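Local coordinates for protein GNA33 (Neisseria gonorrhoeae FA 1090, PDB 2G5D) that probably cleaves the beta-1,4 linkage between N-acetylmuramic acid and N-acetylglucosamine in peptidoglycan as a lytic transglycosylase, leaving a 1,6-anhydro end on the muramic acid, at residues Phe138-Ile143 with Ile313-Leu318; Thr332-Glu337 with Asp386-Tyr391. All blocks are in the same frame, centred on the assembly; numbering follows the deposited sequence.

Contact 1: residues Phe138-Ile143 with Ile313-Leu318; sequences FPIYGI and IFFREL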
loop_
_atom_site.group_PDB
_atom_site.type_symbol
_atom_site.label_atom_id
_atom_site.label_comp_id
_atom_site.label_asym_id
_atom_site.label_seq_id
_atom_site.Cartn_x
_atom_site.Cartn_y
_atom_site.Cartn_z
ATOM N N PHE A 138 19.724 -6.861 -13.367
ATOM C CA PHE A 138 19.397 -5.647 -12.593
ATOM C C PHE A 138 19.182 -5.937 -11.120
ATOM O O PHE A 138 18.142 -6.477 -10.740
ATOM C CB PHE A 138 18.185 -4.916 -13.193
ATOM C CG PHE A 138 18.402 -4.474 -14.619
ATOM C CD1 PHE A 138 18.122 -5.336 -15.683
ATOM C CD2 PHE A 138 18.922 -3.213 -14.899
ATOM C CE1 PHE A 138 18.348 -4.939 -17.011
ATOM C CE2 PHE A 138 19.147 -2.805 -16.219
ATOM C CZ PHE A 138 18.854 -3.670 -17.279
ATOM N N PRO A 139 20.157 -5.553 -10.280
ATOM C CA PRO A 139 20.114 -5.863 -8.846
ATOM C C PRO A 139 18.951 -5.196 -8.084
ATOM O O PRO A 139 18.642 -4.024 -8.322
ATOM C CB PRO A 139 21.461 -5.325 -8.339
ATOM C CG PRO A 139 21.832 -4.271 -9.311
ATOM C CD PRO A 139 21.354 -4.768 -10.631
ATOM N N ILE A 140 18.310 -5.958 -7.195
ATOM C CA ILE A 140 17.351 -5.419 -6.221
ATOM C C ILE A 140 18.128 -5.298 -4.931
ATOM O O ILE A 140 18.640 -6.294 -4.418
ATOM C CB ILE A 140 16.105 -6.348 -5.981
ATOM C CG1 ILE A 140 15.144 -6.365 -7.177
ATOM C CG2 ILE A 140 15.288 -5.899 -4.718
ATOM C CD1 ILE A 140 15.708 -6.815 -8.482
ATOM N N TYR A 141 18.226 -4.079 -4.414
ATOM C CA TYR A 141 18.988 -3.819 -3.204
ATOM C C TYR A 141 18.122 -3.784 -1.950
ATOM O O TYR A 141 17.005 -3.260 -1.962
ATOM C CB TYR A 141 19.722 -2.480 -3.300
ATOM C CG TYR A 141 20.719 -2.356 -4.417
ATOM C CD1 TYR A 141 20.386 -1.676 -5.580
ATOM C CD2 TYR A 141 22.021 -2.861 -4.286
ATOM C CE1 TYR A 141 21.299 -1.532 -6.611
ATOM C CE2 TYR A 141 22.956 -2.713 -5.309
ATOM C CZ TYR A 141 22.590 -2.048 -6.466
ATOM O OH TYR A 141 23.481 -1.901 -7.493
ATOM N N GLY A 142 18.663 -4.336 -0.869
ATOM C CA GLY A 142 18.131 -4.113 0.462
ATOM C C GLY A 142 18.734 -2.854 1.045
ATOM O O GLY A 142 19.422 -2.110 0.342
ATOM N N ILE A 143 18.472 -2.604 2.325
ATOM C CA ILE A 143 19.039 -1.443 3.018
ATOM C C ILE A 143 20.584 -1.443 2.969
ATOM O O ILE A 143 21.227 -2.375 3.465
ATOM C CB ILE A 143 18.511 -1.320 4.474
ATOM C CG1 ILE A 143 17.003 -1.043 4.467
ATOM C CG2 ILE A 143 19.259 -0.217 5.234
ATOM C CD1 ILE A 143 16.289 -1.433 5.752
ATOM N N ILE A 313 13.372 2.868 -3.526
ATOM C CA ILE A 313 12.872 2.037 -2.445
ATOM C C ILE A 313 13.852 0.902 -2.212
ATOM O O ILE A 313 14.378 0.309 -3.161
ATOM C CB ILE A 313 11.404 1.559 -2.707
ATOM C CG1 ILE A 313 10.424 2.704 -2.450
ATOM C CG2 ILE A 313 10.995 0.427 -1.771
ATOM C CD1 ILE A 313 10.226 3.628 -3.610
ATOM N N PHE A 314 14.142 0.653 -0.945
ATOM C CA PHE A 314 14.928 -0.499 -0.531
ATOM C C PHE A 314 14.004 -1.592 0.010
ATOM O O PHE A 314 12.950 -1.313 0.566
ATOM C CB PHE A 314 16.017 -0.084 0.470
ATOM C CG PHE A 314 16.935 0.974 -0.072
ATOM C CD1 PHE A 314 16.802 2.302 0.329
ATOM C CD2 PHE A 314 17.891 0.655 -1.041
ATOM C CE1 PHE A 314 17.632 3.284 -0.180
ATOM C CE2 PHE A 314 18.732 1.642 -1.571
ATOM C CZ PHE A 314 18.596 2.957 -1.145
ATOM N N PHE A 315 14.399 -2.836 -0.213
ATOM C CA PHE A 315 13.539 -3.973 0.041
ATOM C C PHE A 315 14.141 -4.935 1.062
ATOM O O PHE A 315 15.280 -4.763 1.498
ATOM C CB PHE A 315 13.243 -4.709 -1.275
ATOM C CG PHE A 315 12.432 -3.905 -2.266
ATOM C CD1 PHE A 315 13.062 -3.215 -3.301
ATOM C CD2 PHE A 315 11.032 -3.863 -2.182
ATOM C CE1 PHE A 315 12.320 -2.479 -4.229
ATOM C CE2 PHE A 315 10.280 -3.135 -3.114
ATOM C CZ PHE A 315 10.928 -2.433 -4.124
ATOM N N ARG A 316 13.345 -5.929 1.454
ATOM C CA ARG A 316 13.785 -6.993 2.342
ATOM C C ARG A 316 13.238 -8.340 1.859
ATOM O O ARG A 316 12.160 -8.409 1.272
ATOM C CB ARG A 316 13.358 -6.707 3.787
ATOM C CG ARG A 316 11.853 -6.499 3.987
ATOM C CD ARG A 316 11.497 -6.199 5.442
ATOM N NE ARG A 316 10.127 -6.611 5.769
ATOM C CZ ARG A 316 9.168 -5.802 6.227
ATOM N NH1 ARG A 316 9.405 -4.506 6.423
ATOM N NH2 ARG A 316 7.962 -6.293 6.486
ATOM N N GLU A 317 14.000 -9.401 2.109
ATOM C CA GLU A 317 13.635 -10.768 1.724
ATOM C C GLU A 317 12.555 -11.293 2.659
ATOM O O GLU A 317 12.764 -11.362 3.871
ATOM C CB GLU A 317 14.856 -11.703 1.788
ATOM C CG GLU A 317 16.232 -11.023 1.993
ATOM C CD GLU A 317 16.341 -10.224 3.309
ATOM O OE1 GLU A 317 16.910 -9.104 3.284
ATOM O OE2 GLU A 317 15.843 -10.708 4.358
ATOM N N LEU A 318 11.404 -11.654 2.092
ATOM C CA LEU A 318 10.275 -12.200 2.860
ATOM C C LEU A 318 10.243 -13.726 2.811
ATOM O O LEU A 318 10.893 -14.340 1.957
ATOM C CB LEU A 318 8.945 -11.641 2.346
ATOM C CG LEU A 318 8.740 -10.121 2.371
ATOM C CD1 LEU A 318 7.523 -9.723 1.540
ATOM C CD2 LEU A 318 8.623 -9.589 3.787
HETATM O O HOH W 1 16.133 -1.713 -3.972
#
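The ring of Phe315 meets segment 138-143 at its edge, where Tyr141 O lies near the ring plane, while the methyl CG2 of Ile140 comes in obliquely to 3.8 Å from Phe315 CD1. One face of this ring carries Ile313 CG2, from two residues earlier in the same strand. Phe314 likewise has Tyr141 O near its plane at one edge, but Gly142 O approaches obliquely, 3.4 Å from Phe314 CD2. The Tyr141 ring takes Pro139 CB on one face, offset toward the rim. In Ile140, chi1 of -72° sets CG1 beside the backbone N and CG2 anti to it, which leaves CG2 as the branch that reaches Phe315. Beyond the segments, His241 meets Phe315 and Phe147 meets Phe314, both edge-to-face.

Tyr141 O is gripped twice. Phe315 N donates to it over 3.2 Å with an N-H...O angle of 161°. Water 1 donates to Tyr141 O at 2.7 Å and also to Ile313 O at 2.8 Å, bridging the two backbones. One residue on, Gly142 CA makes a CA-H...O contact of 3.1 Å with Phe315 O. The end of strand 138-141 and the residues just after it meet strand 313-317 with the short strand axes 80° apart. Strand 138-141 pairs with 227-231 and strand 313-317 with 255-263; between them lies a near-perpendicular strand contact within the MltA-specific insert domain, lined by aromatic rings and bridged by one water.

Contact 2: residues Thr332-Glu337 with Asp386-Tyr391; sequences TPLMGE and DYFWGY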
loop_
_atom_site.group_PDB
_atom_site.type_symbol
_atom_site.label_atom_id
_atom_site.label_comp_id
_atom_site.label_asym_id
_atom_site.label_seq_id
_atom_site.Cartn_x
_atom_site.Cartn_y
_atom_site.Cartn_z
ATOM N N THR A 332 0.367 -6.318 8.479
ATOM C CA THR A 332 -0.095 -7.678 8.198
ATOM C C THR A 332 -0.216 -7.923 6.684
ATOM O O THR A 332 -0.416 -6.973 5.912
ATOM C CB THR A 332 -1.457 -8.014 8.917
ATOM O OG1 THR A 332 -2.482 -7.097 8.490
ATOM C CG2 THR A 332 -1.294 -7.957 10.441
ATOM N N PRO A 333 -0.069 -9.195 6.251
ATOM C CA PRO A 333 -0.166 -9.535 4.820
ATOM C C PRO A 333 -1.563 -9.364 4.149
ATOM O O PRO A 333 -2.574 -9.897 4.623
ATOM C CB PRO A 333 0.322 -10.996 4.779
ATOM C CG PRO A 333 0.088 -11.534 6.166
ATOM C CD PRO A 333 0.277 -10.370 7.088
ATOM N N LEU A 334 -1.616 -8.644 3.028
ATOM C CA LEU A 334 -2.900 -8.354 2.397
ATOM C C LEU A 334 -3.404 -9.524 1.541
ATOM O O LEU A 334 -2.617 -10.204 0.850
ATOM C CB LEU A 334 -2.812 -7.073 1.546
ATOM C CG LEU A 334 -2.261 -5.806 2.210
ATOM C CD1 LEU A 334 -2.081 -4.672 1.195
ATOM C CD2 LEU A 334 -3.158 -5.374 3.345
ATOM N N MET A 335 -4.716 -9.760 1.604
ATOM C CA MET A 335 -5.361 -10.801 0.842
ATOM C C MET A 335 -5.969 -10.174 -0.396
ATOM O O MET A 335 -6.784 -9.251 -0.294
ATOM C CB MET A 335 -6.449 -11.459 1.685
ATOM C CG MET A 335 -7.139 -12.642 1.053
ATOM S SD MET A 335 -8.513 -13.167 2.085
ATOM C CE MET A 335 -9.447 -14.176 0.956
ATOM N N GLY A 336 -5.578 -10.689 -1.553
ATOM C CA GLY A 336 -6.108 -10.227 -2.845
ATOM C C GLY A 336 -7.621 -10.187 -2.896
ATOM O O GLY A 336 -8.292 -11.176 -2.530
ATOM N N GLU A 337 -8.141 -9.020 -3.309
ATOM C CA GLU A 337 -9.582 -8.775 -3.502
ATOM C C GLU A 337 -10.426 -8.531 -2.253
ATOM O O GLU A 337 -11.626 -8.233 -2.385
ATOM C CB GLU A 337 -10.230 -9.895 -4.303
ATOM C CG GLU A 337 -9.907 -9.860 -5.756
ATOM C CD GLU A 337 -10.509 -11.032 -6.485
ATOM O OE1 GLU A 337 -9.748 -11.881 -6.938
ATOM O OE2 GLU A 337 -11.747 -11.117 -6.598
ATOM N N ASP A 386 -8.255 2.438 -2.178
ATOM C CA ASP A 386 -7.378 1.783 -3.139
ATOM C C ASP A 386 -7.594 0.284 -2.945
ATOM O O ASP A 386 -7.263 -0.295 -1.901
ATOM C CB ASP A 386 -5.915 2.167 -2.933
ATOM C CG ASP A 386 -5.116 2.219 -4.240
ATOM O OD1 ASP A 386 -5.700 2.283 -5.343
ATOM O OD2 ASP A 386 -3.877 2.211 -4.152
ATOM N N TYR A 387 -8.182 -0.328 -3.953
ATOM C CA TYR A 387 -8.664 -1.685 -3.873
ATOM C C TYR A 387 -7.513 -2.631 -4.212
ATOM O O TYR A 387 -6.948 -2.539 -5.298
ATOM C CB TYR A 387 -9.847 -1.828 -4.854
ATOM C CG TYR A 387 -10.543 -3.149 -4.776
ATOM C CD1 TYR A 387 -11.625 -3.335 -3.931
ATOM C CD2 TYR A 387 -10.116 -4.221 -5.541
ATOM C CE1 TYR A 387 -12.263 -4.578 -3.840
ATOM C CE2 TYR A 387 -10.746 -5.462 -5.459
ATOM C CZ TYR A 387 -11.809 -5.629 -4.608
ATOM O OH TYR A 387 -12.438 -6.839 -4.550
ATOM N N PHE A 388 -7.116 -3.496 -3.266
ATOM C CA PHE A 388 -5.984 -4.377 -3.511
ATOM C C PHE A 388 -6.411 -5.617 -4.298
ATOM O O PHE A 388 -7.204 -6.429 -3.827
ATOM C CB PHE A 388 -5.231 -4.755 -2.214
ATOM C CG PHE A 388 -4.044 -5.650 -2.459
ATOM C CD1 PHE A 388 -2.959 -5.200 -3.215
ATOM C CD2 PHE A 388 -4.027 -6.950 -1.973
ATOM C CE1 PHE A 388 -1.890 -6.018 -3.481
ATOM C CE2 PHE A 388 -2.953 -7.769 -2.224
ATOM C CZ PHE A 388 -1.875 -7.301 -2.973
ATOM N N TRP A 389 -5.883 -5.746 -5.515
ATOM C CA TRP A 389 -6.295 -6.821 -6.405
ATOM C C TRP A 389 -5.554 -8.150 -6.253
ATOM O O TRP A 389 -6.039 -9.168 -6.731
ATOM C CB TRP A 389 -6.299 -6.349 -7.861
ATOM C CG TRP A 389 -7.538 -5.583 -8.208
ATOM C CD1 TRP A 389 -7.660 -4.225 -8.377
ATOM C CD2 TRP A 389 -8.844 -6.130 -8.434
ATOM N NE1 TRP A 389 -8.962 -3.899 -8.703
ATOM C CE2 TRP A 389 -9.704 -5.051 -8.757
ATOM C CE3 TRP A 389 -9.372 -7.430 -8.405
ATOM C CZ2 TRP A 389 -11.072 -5.232 -9.022
ATOM C CZ3 TRP A 389 -10.739 -7.610 -8.698
ATOM C CH2 TRP A 389 -11.564 -6.517 -8.994
ATOM N N GLY A 390 -4.426 -8.161 -5.545
ATOM C CA GLY A 390 -3.642 -9.375 -5.387
ATOM C C GLY A 390 -2.369 -9.309 -6.207
ATOM O O GLY A 390 -1.952 -8.231 -6.640
ATOM N N TYR A 391 -1.781 -10.477 -6.442
ATOM C CA TYR A 391 -0.487 -10.571 -7.091
ATOM C C TYR A 391 -0.616 -11.083 -8.525
ATOM O O TYR A 391 -1.550 -11.815 -8.845
ATOM C CB TYR A 391 0.466 -11.441 -6.248
ATOM C CG TYR A 391 0.607 -12.910 -6.666
ATOM C CD1 TYR A 391 -0.090 -13.932 -5.996
ATOM C CD2 TYR A 391 1.469 -13.275 -7.694
ATOM C CE1 TYR A 391 0.066 -15.282 -6.371
ATOM C CE2 TYR A 391 1.632 -14.609 -8.081
ATOM C CZ TYR A 391 0.930 -15.610 -7.418
ATOM O OH TYR A 391 1.120 -16.927 -7.825
#
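Phe388 points its ring between the loop and its own strand: Leu334 CD1 lies over one face, offset toward the rim, and Gly390 N sits 3.6 Å above the centre of the opposite face. Leu334 CB comes to 3.7 Å from Phe388 CD2, and Met335 O lies in the ring plane at the edge. Phe388 CG is anti to its backbone N (chi1 -179°), which carries the ring toward the loop.

Beside it, the edge of Tyr387 is turned to the indole face of Trp389, with Tyr387 CE2 3.4 Å above the indole and the two planes steeply inclined. Glu337 reaches obliquely across the indole rim, its CG 3.6 Å from Trp389 CE3 and its carboxylate plane 38° from the ring. Glu337 OE2 forms a salt bridge with Arg368, which also hydrogen-bonds Tyr387 OH. On the backbone, Glu337 N donates to Phe388 O at 2.8 Å, with an N-H...O angle of 150°. Gly336 and Gly390 bring the backbones to 3.6 Å, CA to CA. The loop that leads into strand 339-342 thus packs on strand 384-391, the antiparallel partner of that strand, in the 3D domain, whose family belongs to the double-psi beta-barrel clan.

Contact 1 closes before contact 2 opens, so the two follow one another along the chain. Their centres lie about 21 Å apart and their nearest atoms about 8 Å apart, without touching. Contact 1 belongs to the MltA-specific insert, whereas strand 384-391 of contact 2 belongs to the 3D domain. The long strand 116-129 relates them: it pairs in parallel with 384-391 and antiparallel with 227-231, the partner of strand 138-141. The chain leaving strand 313-317 passes through residues 319-323, which are not modelled, and then enters the 332-337 loop. The contacts thus lie in two regions linked by strand 116-129, consistent with a two-domain lytic transglycosylase whose domains can move against each other.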